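Local coordinates for protein EchA1_1 (Mycobacterium avium subsp. paratuberculosis, PDB 3R9T) that probably catalyses the reversible hydration of (2E)-enoyl-CoA to (3S)-3-hydroxyacyl-CoA in fatty acid metabolism, as a member of the enoyl-CoA hydratase/isomerase (crotonase) family, at residues W90-Y95 with T117-A122; M20-N25 with I39-A44; D43-A48 with H98-P103. All blocks are in the same frame, centred on the assembly; numbering follows the deposited sequence. Where two conformers were deposited one is given.

Contact 1. Residues W90-Y95 with T117-A122; sequences WGFAGY and TELALA. With BEZ (benzoic acid), chain E.
Beside the benzoic acid pocket of this crotonase-fold enzyme, helix 115-122 meets the loop that leads to strand 104-108, and L119 is the side chain on which F92, A93 and Y95 converge. Its branch CD2 does the touching: it lies 3.7 Å from CB of A93 and 3.8 Å from CD2 of Y95. The same methyl reaches the edge of the F92 ring, near the ring plane, at CD2. Y95, its CG anti to the backbone N (chi1 -168°), crosses L119 obliquely. The ring edge takes the carbonyl oxygen of L119 near its plane, CE2 to O 3.5 Å, and CB of A122 comes in obliquely against CD2 and CE2. The Y95 hydroxyl is hydrogen-bonded to S123, just past the segment. The preceding residue on the helix, E118, lines the benzoic acid site, its OE2 hydrogen-bonded to the backbone N of G149. F92 also borders the ligand, with CD1 4.2 Å from C2 of the benzoic acid. Oxygen OE1 of E118 lies 2.5 Å from O1 of the benzoic acid.

Contact 2. Residues M20-N25 with I39-A44; sequences MVITIN and IGVGDA
I22 and A44 form the tight part of this contact, which has no hydrogen bond between its segments: CD1 of I22 stands 3.6 Å from CB of A44, and CG1 of the same isoleucine backs it up at 3.9 Å. Strand 20-24 and helix 39-44 run nearly antiparallel, at 167°, with their axes 8.8 Å apart, and I22 faces V41 at the nearest point of the two backbones. The side chains of I22 and V41 cross at about a right angle and meet methyl to methyl, CG2 to CG2 at 3.9 Å. M20 also meets A44: it is anti at chi1 and chi2 and then bends at chi3 (-82°), which turns CE back toward the helix; SD lies 3.2 Å from the carbonyl oxygen of A44. Packing is looser at the far end of the strand, where CG1 of I24 only reaches CG2 of V41 at 4.5 Å. T23 points away from the helix and is partly exposed, while V21 packs on E14 and R16 of strand 11-16. With strand 56-61 hydrogen-bonded beside M20 and I22, the contact covers the sheet with the crossover helix of a beta-alpha-beta unit, as in the crotonase fold.

Contact 3. Residues D43-A48 with H98-P103; sequences DALEEA and HFIDKP
Helix 43-48 runs beside the irregular segment 98-103, the backbones coming nearest at L45 and I100, with CA atoms 7.4 Å apart, and almost as near at A48 and K102. L45 carries the apolar half. Its two branches part: CD1 goes to the H98 ring, 3.5 Å from ND1, and CD2 meets CD1 of I100 at 3.7 Å. The L45 and H98 side chains slide past each other in opposite directions, and CB of L45 lies 3.6 Å from CE1 of the imidazole. The ring takes CD1 of L45 and the backbone N of E46 obliquely; ND1 donates a hydrogen bond to the carbonyl oxygen of G94, and W90 stacks on the ring. I100 crosses L45 at about a right angle, its CG1 held between the backbone N and the carbonyl carbon (chi1 70°), and its CG2 sits 3.9 Å from the carbonyl oxygen of L45. The polar half is one hydrogen bond across the segments: NZ of K102 donates to the carbonyl oxygen of A48 at 2.8 Å, with a C=O...N angle of 162°, nearly straight on. The lysine chain bends at chi2, and again at chi4 (132°), which sets NZ against that oxygen; V54 O takes a second hydrogen bond from NZ. The lysine ties together the last turns of helix 35-50, the connection that follows it and the approach to strand 104-108. L45, A48 and I100 pack on V57 of strand 56-61, so the contact joins the loop before strand 104-108 to the crossover helix of the crotonase beta-alpha-beta unit 19-24, 35-50, 56-61.

How the contacts relate
Helix 35-50 joins the three contacts: contacts 2 and 3 share D43 and A44 on it, and contact 1 packs against it through Y95, whose CD1 lies 3.7 Å from CG1 of V41 and 3.5 Å from CD1 of L45. Contact 2 faces the sheet from one side of the helix, and contact 3 leans on the loop that also supplies 90-95. The centres of contacts 2 and 3 are about 10 Å apart, and each is about 12 Å from that of contact 1. CD1 of L119 also touches CD1 of I24 at 3.9 Å. Contact 1 alone holds a residue of the benzoic acid pocket; the I24 side chain in contact 2 is about 13 Å from that ligand.

Contact 1. Residues W90-Y95 with T117-A122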
loop_
_atom_site.group_PDB
_atom_site.type_symbol
_atom_site.label_atom_id
_atom_site.label_comp_id
_atom_site.label_asym_id
_atom_site.label_seq_id
_atom_site.Cartn_x
_atom_site.Cartn_y
_atom_site.Cartn_z
ATOM N N TRP B 90 21.710 11.819 7.954
ATOM C CA TRP B 90 21.505 11.069 6.696
ATOM C C TRP B 90 21.315 9.565 6.905
ATOM O O TRP B 90 20.994 8.828 5.965
ATOM C CB TRP B 90 22.674 11.279 5.732
ATOM C CG TRP B 90 22.790 12.676 5.196
ATOM C CD1 TRP B 90 21.832 13.645 5.206
ATOM C CD2 TRP B 90 23.933 13.251 4.560
ATOM N NE1 TRP B 90 22.311 14.792 4.620
ATOM C CE2 TRP B 90 23.596 14.572 4.207
ATOM C CE3 TRP B 90 25.205 12.767 4.234
ATOM C CZ2 TRP B 90 24.489 15.420 3.556
ATOM C CZ3 TRP B 90 26.087 13.603 3.591
ATOM C CH2 TRP B 90 25.734 14.919 3.263
ATOM N N GLY B 91 21.549 9.110 8.131
ATOM C CA GLY B 91 21.420 7.704 8.475
ATOM C C GLY B 91 22.414 6.767 7.814
ATOM O O GLY B 91 23.470 7.172 7.300
ATOM N N PHE B 92 22.024 5.498 7.812
ATOM C CA PHE B 92 22.816 4.380 7.313
ATOM C C PHE B 92 23.298 4.613 5.892
ATOM O O PHE B 92 22.516 4.999 5.035
ATOM C CB PHE B 92 21.930 3.146 7.385
ATOM C CG PHE B 92 22.590 1.863 7.002
ATOM C CD1 PHE B 92 23.327 1.143 7.942
ATOM C CD2 PHE B 92 22.362 1.298 5.757
ATOM C CE1 PHE B 92 23.877 -0.075 7.617
ATOM C CE2 PHE B 92 22.909 0.083 5.429
ATOM C CZ PHE B 92 23.678 -0.609 6.370
ATOM N N ALA B 93 24.604 4.445 5.686
ATOM C CA ALA B 93 25.271 4.575 4.379
ATOM C C ALA B 93 25.268 6.007 3.853
ATOM O O ALA B 93 25.569 6.240 2.693
ATOM C CB ALA B 93 24.664 3.588 3.323
ATOM N N GLY B 94 24.924 6.967 4.710
ATOM C CA GLY B 94 24.711 8.344 4.269
ATOM C C GLY B 94 23.596 8.462 3.252
ATOM O O GLY B 94 23.566 9.418 2.489
ATOM N N TYR B 95 22.659 7.516 3.283
ATOM C CA TYR B 95 21.731 7.292 2.166
ATOM C C TYR B 95 20.259 7.155 2.554
ATOM O O TYR B 95 19.410 7.738 1.902
ATOM C CB TYR B 95 22.154 6.031 1.399
ATOM C CG TYR B 95 21.478 5.800 0.055
ATOM C CD1 TYR B 95 21.993 6.369 -1.103
ATOM C CD2 TYR B 95 20.349 4.987 -0.068
ATOM C CE1 TYR B 95 21.415 6.167 -2.332
ATOM C CE2 TYR B 95 19.738 4.794 -1.310
ATOM C CZ TYR B 95 20.308 5.355 -2.452
ATOM O OH TYR B 95 19.748 5.198 -3.704
ATOM N N THR B 117 19.054 -4.482 1.275
ATOM C CA THR B 117 17.638 -4.357 0.995
ATOM C C THR B 117 17.119 -2.986 1.454
ATOM O O THR B 117 16.259 -2.392 0.810
ATOM C CB THR B 117 16.851 -5.524 1.639
ATOM O OG1 THR B 117 17.038 -6.697 0.843
ATOM C CG2 THR B 117 15.359 -5.245 1.702
ATOM N N GLU B 118 17.667 -2.475 2.553
ATOM C CA GLU B 118 17.274 -1.160 3.064
ATOM C C GLU B 118 17.738 -0.050 2.110
ATOM O O GLU B 118 17.051 0.948 1.939
ATOM C CB GLU B 118 17.774 -0.991 4.494
ATOM C CG GLU B 118 17.088 -1.992 5.434
ATOM C CD GLU B 118 17.665 -1.962 6.818
ATOM O OE1 GLU B 118 18.833 -2.387 6.962
ATOM O OE2 GLU B 118 16.974 -1.479 7.736
ATOM N N LEU B 119 18.894 -0.212 1.488
ATOM C CA LEU B 119 19.297 0.720 0.425
ATOM C C LEU B 119 18.310 0.706 -0.750
ATOM O O LEU B 119 17.984 1.754 -1.297
ATOM C CB LEU B 119 20.694 0.396 -0.096
ATOM C CG LEU B 119 21.861 0.499 0.892
ATOM C CD1 LEU B 119 23.178 0.080 0.216
ATOM C CD2 LEU B 119 21.971 1.890 1.513
ATOM N N ALA B 120 17.840 -0.477 -1.142
ATOM C CA ALA B 120 16.838 -0.620 -2.208
ATOM C C ALA B 120 15.541 0.086 -1.831
ATOM O O ALA B 120 14.986 0.851 -2.625
ATOM C CB ALA B 120 16.573 -2.123 -2.523
ATOM N N LEU B 121 15.081 -0.144 -0.606
ATOM C CA LEU B 121 13.861 0.492 -0.108
ATOM C C LEU B 121 13.978 2.012 -0.123
ATOM O O LEU B 121 13.040 2.694 -0.483
ATOM C CB LEU B 121 13.528 -0.014 1.285
ATOM C CG LEU B 121 13.121 -1.474 1.453
ATOM C CD1 LEU B 121 13.135 -1.858 2.910
ATOM C CD2 LEU B 121 11.726 -1.629 0.887
ATOM N N ALA B 122 15.150 2.524 0.209
ATOM C CA ALA B 122 15.392 3.956 0.284
ATOM C C ALA B 122 15.538 4.594 -1.111
ATOM O O ALA B 122 15.442 5.811 -1.257
ATOM C CB ALA B 122 16.649 4.199 1.117
HETATM C C BEZ E . 20.505 -2.892 9.795
HETATM O O1 BEZ E . 19.717 -2.084 9.284
HETATM O O2 BEZ E . 20.572 -4.058 9.360
HETATM C C1 BEZ E . 21.392 -2.418 10.900
HETATM C C2 BEZ E . 21.620 -1.055 11.032
HETATM C C3 BEZ E . 22.445 -0.589 12.049
HETATM C C4 BEZ E . 23.034 -1.491 12.928
HETATM C C5 BEZ E . 22.803 -2.858 12.793
HETATM C C6 BEZ E . 21.981 -3.326 11.772
#

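Contact 2. Residues M20-N25 with I39-A44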
loop_
_atom_site.group_PDB
_atom_site.type_symbol
_atom_site.label_atom_id
_atom_site.label_comp_id
_atom_site.label_asym_id
_atom_site.label_seq_id
_atom_site.Cartn_x
_atom_site.Cartn_y
_atom_site.Cartn_z
ATOM N N MET B 20 25.057 10.407 -12.243
ATOM C CA MET B 20 26.144 10.090 -11.351
ATOM C C MET B 20 25.990 8.652 -10.943
ATOM O O MET B 20 24.929 8.254 -10.452
ATOM C CB MET B 20 26.119 10.964 -10.116
ATOM C CG MET B 20 27.200 10.607 -9.134
ATOM S SD MET B 20 27.050 11.503 -7.590
ATOM C CE MET B 20 27.831 13.057 -8.063
ATOM N N VAL B 21 27.057 7.888 -11.124
ATOM C CA VAL B 21 27.097 6.510 -10.675
ATOM C C VAL B 21 27.948 6.435 -9.410
ATOM O O VAL B 21 29.140 6.786 -9.419
ATOM C CB VAL B 21 27.676 5.583 -11.759
ATOM C CG1 VAL B 21 27.803 4.150 -11.251
ATOM C CG2 VAL B 21 26.827 5.644 -13.019
ATOM N N ILE B 22 27.321 5.978 -8.329
ATOM C CA ILE B 22 27.976 5.793 -7.037
ATOM C C ILE B 22 28.195 4.304 -6.797
ATOM O O ILE B 22 27.235 3.533 -6.798
ATOM C CB ILE B 22 27.089 6.335 -5.888
ATOM C CG1 ILE B 22 26.778 7.809 -6.103
ATOM C CG2 ILE B 22 27.758 6.141 -4.525
ATOM C CD1 ILE B 22 25.891 8.429 -5.005
ATOM N N THR B 23 29.441 3.894 -6.570
ATOM C CA THR B 23 29.756 2.481 -6.426
ATOM C C THR B 23 30.321 2.213 -5.033
ATOM O O THR B 23 31.347 2.797 -4.653
ATOM C CB THR B 23 30.760 2.022 -7.512
ATOM O OG1 THR B 23 30.261 2.334 -8.824
ATOM C CG2 THR B 23 31.023 0.531 -7.403
ATOM N N ILE B 24 29.658 1.347 -4.270
ATOM C CA ILE B 24 30.185 0.950 -2.974
ATOM C C ILE B 24 31.442 0.143 -3.294
ATOM O O ILE B 24 31.412 -0.732 -4.161
ATOM C CB ILE B 24 29.196 0.099 -2.182
ATOM C CG1 ILE B 24 27.904 0.878 -1.905
ATOM C CG2 ILE B 24 29.819 -0.336 -0.867
ATOM C CD1 ILE B 24 26.756 -0.013 -1.420
ATOM N N ASN B 25 32.530 0.451 -2.594
ATOM C CA ASN B 25 33.863 -0.002 -2.970
ATOM C C ASN B 25 34.557 -0.808 -1.862
ATOM O O ASN B 25 35.711 -0.536 -1.512
ATOM C CB ASN B 25 34.695 1.228 -3.364
ATOM C CG ASN B 25 35.969 0.872 -4.114
ATOM O OD1 ASN B 25 36.004 -0.090 -4.879
ATOM N ND2 ASN B 25 37.023 1.658 -3.899
ATOM N N ILE B 39 30.590 7.968 4.071
ATOM C CA ILE B 39 31.210 9.218 3.643
ATOM C C ILE B 39 31.175 9.362 2.134
ATOM O O ILE B 39 30.783 10.409 1.612
ATOM C CB ILE B 39 32.660 9.307 4.151
ATOM C CG1 ILE B 39 32.649 9.588 5.652
ATOM C CG2 ILE B 39 33.432 10.402 3.423
ATOM C CD1 ILE B 39 33.983 9.312 6.354
ATOM N N GLY B 40 31.579 8.305 1.444
ATOM C CA GLY B 40 31.614 8.305 -0.009
ATOM C C GLY B 40 30.247 8.481 -0.636
ATOM O O GLY B 40 30.068 9.263 -1.564
ATOM N N VAL B 41 29.281 7.728 -0.131
ATOM C CA VAL B 41 27.934 7.752 -0.681
ATOM C C VAL B 41 27.227 9.079 -0.363
ATOM O O VAL B 41 26.651 9.737 -1.249
ATOM C CB VAL B 41 27.126 6.529 -0.180
ATOM C CG1 VAL B 41 25.626 6.698 -0.510
ATOM C CG2 VAL B 41 27.704 5.201 -0.759
ATOM N N GLY B 42 27.288 9.475 0.904
ATOM C CA GLY B 42 26.647 10.689 1.367
ATOM C C GLY B 42 27.188 11.932 0.685
ATOM O O GLY B 42 26.425 12.770 0.233
ATOM N N ASP B 43 28.505 12.068 0.588
ATOM C CA ASP B 43 29.066 13.242 -0.092
ATOM C C ASP B 43 28.675 13.292 -1.584
ATOM O O ASP B 43 28.365 14.359 -2.111
ATOM C CB ASP B 43 30.592 13.294 0.072
ATOM C CG ASP B 43 31.034 13.554 1.511
ATOM O OD1 ASP B 43 30.200 13.883 2.382
ATOM O OD2 ASP B 43 32.252 13.430 1.761
ATOM N N ALA B 44 28.683 12.135 -2.248
ATOM C CA ALA B 44 28.330 12.036 -3.675
ATOM C C ALA B 44 26.866 12.404 -3.900
ATOM O O ALA B 44 26.529 13.131 -4.835
ATOM C CB ALA B 44 28.613 10.630 -4.202
#

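Contact 3. Residues D43-A48 with H98-P103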
loop_
_atom_site.group_PDB
_atom_site.type_symbol
_atom_site.label_atom_id
_atom_site.label_comp_id
_atom_site.label_asym_id
_atom_site.label_seq_id
_atom_site.Cartn_x
_atom_site.Cartn_y
_atom_site.Cartn_z
ATOM N N ASP B 43 28.505 12.068 0.588
ATOM C CA ASP B 43 29.066 13.242 -0.092
ATOM C C ASP B 43 28.675 13.292 -1.584
ATOM O O ASP B 43 28.365 14.359 -2.111
ATOM C CB ASP B 43 30.592 13.294 0.072
ATOM C CG ASP B 43 31.034 13.554 1.511
ATOM O OD1 ASP B 43 30.200 13.883 2.382
ATOM O OD2 ASP B 43 32.252 13.430 1.761
ATOM N N ALA B 44 28.683 12.135 -2.248
ATOM C CA ALA B 44 28.330 12.036 -3.675
ATOM C C ALA B 44 26.866 12.404 -3.900
ATOM O O ALA B 44 26.529 13.131 -4.835
ATOM C CB ALA B 44 28.613 10.630 -4.202
ATOM N N LEU B 45 25.983 11.918 -3.037
ATOM C CA LEU B 45 24.580 12.334 -3.110
ATOM C C LEU B 45 24.417 13.840 -2.940
ATOM O O LEU B 45 23.623 14.468 -3.644
ATOM C CB LEU B 45 23.752 11.650 -2.031
ATOM C CG LEU B 45 23.187 10.264 -2.267
ATOM C CD1 LEU B 45 22.328 9.901 -1.050
ATOM C CD2 LEU B 45 22.359 10.191 -3.557
ATOM N N GLU B 46 25.152 14.420 -1.998
ATOM C CA GLU B 46 25.069 15.859 -1.752
ATOM C C GLU B 46 25.544 16.626 -2.992
ATOM O O GLU B 46 24.945 17.633 -3.381
ATOM C CB GLU B 46 25.862 16.220 -0.470
ATOM C CG GLU B 46 26.181 17.691 -0.230
ATOM C CD GLU B 46 27.093 17.904 0.988
ATOM O OE1 GLU B 46 26.673 18.603 1.935
ATOM O OE2 GLU B 46 28.226 17.367 1.001
ATOM N N GLU B 47 26.582 16.109 -3.645
ATOM C CA GLU B 47 27.140 16.725 -4.855
ATOM C C GLU B 47 26.128 16.616 -5.981
ATOM O O GLU B 47 25.914 17.566 -6.731
ATOM C CB GLU B 47 28.458 16.043 -5.255
ATOM C CG GLU B 47 29.028 16.412 -6.643
ATOM C CD GLU B 47 29.289 17.910 -6.825
ATOM O OE1 GLU B 47 30.474 18.292 -6.927
ATOM O OE2 GLU B 47 28.327 18.709 -6.877
ATOM N N ALA B 48 25.481 15.461 -6.066
ATOM C CA ALA B 48 24.478 15.227 -7.099
ATOM C C ALA B 48 23.334 16.222 -6.934
ATOM O O ALA B 48 22.835 16.777 -7.919
ATOM C CB ALA B 48 23.958 13.779 -7.020
ATOM N N HIS B 98 18.506 10.395 3.507
ATOM C CA HIS B 98 19.151 11.457 2.748
ATOM C C HIS B 98 18.345 11.752 1.487
ATOM O O HIS B 98 18.706 11.345 0.394
ATOM C CB HIS B 98 20.563 11.020 2.381
ATOM C CG HIS B 98 21.433 12.112 1.854
ATOM N ND1 HIS B 98 22.792 11.937 1.699
ATOM C CD2 HIS B 98 21.165 13.379 1.456
ATOM C CE1 HIS B 98 23.322 13.052 1.228
ATOM N NE2 HIS B 98 22.359 13.942 1.073
ATOM N N PHE B 99 17.259 12.484 1.657
ATOM C CA PHE B 99 16.417 12.842 0.543
ATOM C C PHE B 99 17.146 13.822 -0.369
ATOM O O PHE B 99 17.683 14.853 0.084
ATOM C CB PHE B 99 15.103 13.489 1.002
ATOM C CG PHE B 99 14.221 13.882 -0.151
ATOM C CD1 PHE B 99 13.379 12.950 -0.734
ATOM C CD2 PHE B 99 14.301 15.156 -0.703
ATOM C CE1 PHE B 99 12.595 13.287 -1.842
ATOM C CE2 PHE B 99 13.510 15.516 -1.799
ATOM C CZ PHE B 99 12.659 14.578 -2.362
ATOM N N ILE B 100 17.137 13.485 -1.654
ATOM C CA ILE B 100 17.518 14.393 -2.727
ATOM C C ILE B 100 16.403 14.460 -3.773
ATOM O O ILE B 100 15.636 13.511 -3.960
ATOM C CB ILE B 100 18.884 14.034 -3.380
ATOM C CG1 ILE B 100 18.819 12.736 -4.198
ATOM C CG2 ILE B 100 19.988 14.024 -2.305
ATOM C CD1 ILE B 100 20.036 12.572 -5.136
ATOM N N ASP B 101 16.322 15.610 -4.440
ATOM C CA ASP B 101 15.348 15.977 -5.476
ATOM C C ASP B 101 15.444 15.168 -6.756
ATOM O O ASP B 101 14.525 15.166 -7.606
ATOM C CB ASP B 101 15.618 17.430 -5.894
ATOM C CG ASP B 101 15.208 18.436 -4.850
ATOM O OD1 ASP B 101 14.279 18.151 -4.069
ATOM O OD2 ASP B 101 15.812 19.528 -4.825
ATOM N N LYS B 102 16.614 14.575 -6.962
ATOM C CA LYS B 102 16.890 13.866 -8.201
ATOM C C LYS B 102 16.640 12.373 -8.039
ATOM O O LYS B 102 16.838 11.821 -6.967
ATOM C CB LYS B 102 18.321 14.141 -8.619
ATOM C CG LYS B 102 18.717 15.596 -8.336
ATOM C CD LYS B 102 19.300 16.303 -9.496
ATOM C CE LYS B 102 19.682 17.750 -9.144
ATOM N NZ LYS B 102 21.044 18.063 -9.598
ATOM N N PRO B 103 16.187 11.717 -9.107
ATOM C CA PRO B 103 15.899 10.301 -9.013
ATOM C C PRO B 103 17.111 9.446 -8.659
ATOM O O PRO B 103 18.227 9.690 -9.159
ATOM C CB PRO B 103 15.381 9.949 -10.419
ATOM C CG PRO B 103 15.967 11.012 -11.315
ATOM C CD PRO B 103 15.942 12.236 -10.466
#